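Local coordinates for probable 2-phosphosulfolactate phosphatase (Clostridium acetobutylicum, PDB 1VR0), which catalyses the magnesium-dependent hydrolysis of (2R)-O-phospho-3-sulfolactate to (2R)-3-sulfolactate and phosphate, at the interface of chains A and B. Residues are numbered along the deposited sequence; one frame, centred on the assembly and turned at random. Chains: chain A/B, Probable 2-phosphosulfolactate phosphatase.

Contacts 1 and 2 belong to one two-fold interface, and the centres of their C-alpha atoms lie about 18 Å apart. They share no residue or element. Contact 1 sets the start of helix 189-199 of chain B against the starts of helices 165-181 and 212-219 of chain A, and its twin repeats this with the chains exchanged. Contact 2 brings the 3-10 helices 21-23 of both chains together, with A:Asp23 facing its own copy, as expected near the symmetry axis. Such mutual burial fits a dimer, although the coordinates alone do not prove that the pair persists in solution.

Contact 1: the interface of chains A and B. Residues chain A 163, 165, 210-212; chain B 189, 192-193.
B:Asp189 OD1 is gripped by a backbone N-H of chain A and by a water, in a carboxylate that caps the N-terminal ends of two helices across the interface of this ComB-family phosphatase. Through its syn lone pair B:Asp189 OD1 accepts from A:Lys212 N, at the head of helix 212-219, at 2.9 Å. The water lies 2.6 Å from B:Asp189 OD1. B:Thr192 OG1 approaches the same water to 2.7 Å, and the carbonyl oxygen of A:Tyr210 is a longer partner of it. The other oxygen, B:Asp189 OD2, accepts from A:Ile165 N, the first residue of helix 165-181, at 2.8 Å. That bond is nearly straight at the hydrogen (177°) and arrives on the anti side of the oxygen, somewhat out of the carboxylate plane. Contacts to both oxygens should fix the rotation of the carboxylate, and its probable negative charge would suit the positive ends of both helix dipoles. The two capped helices carry magnesium- and sulfolactate-binding residues, among them A:Asp167 and A:His213, so the partner chain may steady the walls of the active site.

Apolar groups pack beside the polar centre. The ring of A:Phe163, with CG anti to its backbone N (chi1 -174°), brings CD1 to 3.9 Å from B:Asp189 CB, ring and carboxylate planes being almost perpendicular. The A:Ile165 side chain lies antiparallel to B:Thr193, while its CD1 meets the methyl CG2 of B:Thr192 at 3.8 Å. One turn along its helix, B:Thr193 OG1 donates to the carbonyl oxygen of B:Asp189 at 2.7 Å, directing this hydroxyl back into its own chain while A:Ile165 CG1 and A:Phe163 CE1 pack against it.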
loop_
_atom_site.group_PDB
_atom_site.type_symbol
_atom_site.label_atom_id
_atom_site.label_comp_id
_atom_site.label_asym_id
_atom_site.label_seq_id
_atom_site.Cartn_x
_atom_site.Cartn_y
_atom_site.Cartn_z
ATOM N N PHE A 163 4.914 4.584 0.125
ATOM C CA PHE A 163 3.588 5.069 -0.097
ATOM C C PHE A 163 3.562 6.574 0.138
ATOM O O PHE A 163 3.969 7.043 1.210
ATOM C CB PHE A 163 2.681 4.318 0.911
ATOM C CG PHE A 163 1.237 4.584 0.758
ATOM C CD1 PHE A 163 0.713 5.832 1.029
ATOM C CD2 PHE A 163 0.384 3.572 0.413
ATOM C CE1 PHE A 163 -0.645 6.079 0.930
ATOM C CE2 PHE A 163 -0.983 3.801 0.314
ATOM C CZ PHE A 163 -1.491 5.067 0.579
ATOM N N ILE A 165 0.929 9.995 -0.228
ATOM C CA ILE A 165 -0.443 10.485 -0.395
ATOM C C ILE A 165 -0.698 11.240 -1.700
ATOM O O ILE A 165 -1.771 11.111 -2.275
ATOM C CB ILE A 165 -0.867 11.327 0.827
ATOM C CG1 ILE A 165 -1.373 10.380 1.922
ATOM C CG2 ILE A 165 -1.930 12.334 0.457
ATOM C CD1 ILE A 165 -1.612 11.003 3.265
ATOM N N TYR A 210 -1.398 16.639 3.815
ATOM C CA TYR A 210 -1.059 15.613 4.815
ATOM C C TYR A 210 0.118 14.726 4.410
ATOM O O TYR A 210 0.637 14.011 5.238
ATOM C CB TYR A 210 -2.279 14.726 5.115
ATOM C CG TYR A 210 -3.463 15.513 5.631
ATOM C CD1 TYR A 210 -3.339 16.313 6.757
ATOM C CD2 TYR A 210 -4.711 15.473 4.995
ATOM C CE1 TYR A 210 -4.396 17.076 7.233
ATOM C CE2 TYR A 210 -5.810 16.267 5.470
ATOM C CZ TYR A 210 -5.620 17.062 6.581
ATOM O OH TYR A 210 -6.626 17.835 7.103
ATOM N N ALA A 211 0.536 14.762 3.144
ATOM C CA ALA A 211 1.671 13.959 2.698
ATOM C C ALA A 211 2.969 14.439 3.323
ATOM O O ALA A 211 3.209 15.630 3.380
ATOM C CB ALA A 211 1.793 13.992 1.184
ATOM N N LYS A 212 3.816 13.510 3.749
ATOM C CA LYS A 212 5.136 13.838 4.305
ATOM C C LYS A 212 5.929 14.665 3.287
ATOM O O LYS A 212 6.542 15.637 3.636
ATOM C CB LYS A 212 5.869 12.540 4.677
ATOM C CG LYS A 212 7.107 12.697 5.522
ATOM N N ASP B 189 2.820 8.053 5.481
ATOM C CA ASP B 189 1.635 8.340 4.682
ATOM C C ASP B 189 0.670 7.129 4.656
ATOM O O ASP B 189 -0.541 7.297 4.647
ATOM C CB ASP B 189 2.047 8.752 3.264
ATOM C CG ASP B 189 2.465 10.213 3.165
ATOM O OD1 ASP B 189 2.792 10.835 4.209
ATOM O OD2 ASP B 189 2.467 10.765 2.026
ATOM N N THR B 192 -1.111 7.269 8.067
ATOM C CA THR B 192 -2.019 8.399 7.984
ATOM C C THR B 192 -3.281 8.037 7.172
ATOM O O THR B 192 -4.407 8.312 7.578
ATOM C CB THR B 192 -1.303 9.584 7.316
ATOM O OG1 THR B 192 -0.227 10.034 8.148
ATOM C CG2 THR B 192 -2.241 10.694 7.043
ATOM N N THR B 193 -3.089 7.389 6.033
ATOM C CA THR B 193 -4.208 7.022 5.151
ATOM C C THR B 193 -5.134 5.981 5.787
ATOM O O THR B 193 -6.351 6.116 5.733
ATOM C CB THR B 193 -3.694 6.544 3.785
ATOM O OG1 THR B 193 -2.815 7.537 3.218
ATOM C CG2 THR B 193 -4.861 6.315 2.789
HETATM O O HOH W 1 1.620 11.192 6.544
#

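Contact 2: the interface of chains A and B. Residues chain A 22-23, 25; chain B 23, 25.
B:Lys25 reaches across to the 3-10 helix 21-23 of chain A, and its ammonium NZ donates to the backbone carbonyl oxygen of A:Asp22 at 2.9 Å. This is the tight half of the contact in the ComB-family pair. The donor lies 25° away from the carbonyl plane. A bend at the end of the lysine chain (chi4 -83°) turns NZ aside towards that carbonyl, while B:Lys25 CE, the preceding carbon, lies 3.4 Å from A:Asp23 OD1. The burial agrees: B:Lys25 loses 49 Å² of surface here and A:Asp23 36 Å². A:Lys25 CE meets B:Asp23 OD1 in the symmetry-related way.

The charged groups are more loosely placed. B:Lys25 NZ stops 4.4 Å from A:Asp23 OD1, beyond direct contact, and the carboxylate of A:Asp22 is farther still, its OD1 lying 5.5 Å from NZ of B:Lys25. The lysine is therefore anchored by a main-chain oxygen, with the acidic side chains contributing at most longer-range attraction.

Between the two chains, water takes over from direct contact. A:Asp23 OD1 and B:Asp23 OD1 stand 4.0 Å apart, their carboxylate planes turned 89° against each other, and both meet the same water, each at 2.5 Å. This equal spacing fits a position on or close to the two-fold axis. Two like carboxylates so placed would probably repel one another; the bridging water and the lysines of both chains could ease that cost, and a raised proton affinity of one carboxylate is possible, although protons are not seen.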
loop_
_atom_site.group_PDB
_atom_site.type_symbol
_atom_site.label_atom_id
_atom_site.label_comp_id
_atom_site.label_asym_id
_atom_site.label_seq_id
_atom_site.Cartn_x
_atom_site.Cartn_y
_atom_site.Cartn_z
ATOM N N ASP A 22 9.705 0.989 -5.105
ATOM C CA ASP A 22 10.320 -0.156 -4.423
ATOM C C ASP A 22 9.360 -1.300 -4.158
ATOM O O ASP A 22 9.758 -2.311 -3.591
ATOM C CB ASP A 22 10.946 0.283 -3.094
ATOM C CG ASP A 22 12.208 1.107 -3.286
ATOM O OD1 ASP A 22 12.968 0.856 -4.232
ATOM O OD2 ASP A 22 12.485 2.022 -2.503
ATOM N N ASP A 23 8.102 -1.156 -4.570
ATOM C CA ASP A 23 7.115 -2.225 -4.399
ATOM C C ASP A 23 6.592 -2.794 -5.720
ATOM O O ASP A 23 5.644 -3.565 -5.728
ATOM C CB ASP A 23 5.992 -1.735 -3.513
ATOM C CG ASP A 23 6.454 -1.534 -2.088
ATOM O OD1 ASP A 23 6.865 -2.566 -1.476
ATOM O OD2 ASP A 23 6.458 -0.356 -1.604
ATOM N N LYS A 25 6.395 -5.397 -8.574
ATOM C CA LYS A 25 6.737 -6.787 -8.847
ATOM C C LYS A 25 6.295 -7.006 -10.276
ATOM O O LYS A 25 5.177 -6.633 -10.634
ATOM C CB LYS A 25 6.018 -7.730 -7.870
ATOM C CG LYS A 25 6.493 -7.639 -6.401
ATOM C CD LYS A 25 5.298 -7.872 -5.438
ATOM C CE LYS A 25 5.665 -7.976 -3.917
ATOM N NZ LYS A 25 6.122 -9.349 -3.535
ATOM N N ASP B 23 4.495 -8.161 1.025
ATOM C CA ASP B 23 5.182 -6.870 0.939
ATOM C C ASP B 23 6.036 -6.547 2.167
ATOM O O ASP B 23 6.522 -5.434 2.305
ATOM C CB ASP B 23 4.171 -5.782 0.653
ATOM C CG ASP B 23 3.601 -5.903 -0.741
ATOM O OD1 ASP B 23 4.422 -5.783 -1.700
ATOM O OD2 ASP B 23 2.364 -6.169 -0.878
ATOM N N LYS B 25 9.346 -6.246 4.144
ATOM C CA LYS B 25 10.783 -6.172 3.917
ATOM C C LYS B 25 11.375 -6.064 5.303
ATOM O O LYS B 25 10.903 -5.261 6.109
ATOM C CB LYS B 25 11.138 -4.960 3.043
ATOM C CG LYS B 25 10.655 -5.045 1.576
ATOM C CD LYS B 25 10.260 -3.636 1.060
ATOM C CE LYS B 25 9.912 -3.546 -0.466
ATOM N NZ LYS B 25 11.135 -3.415 -1.320
HETATM O O HOH W 2 6.847 -5.074 -1.861
#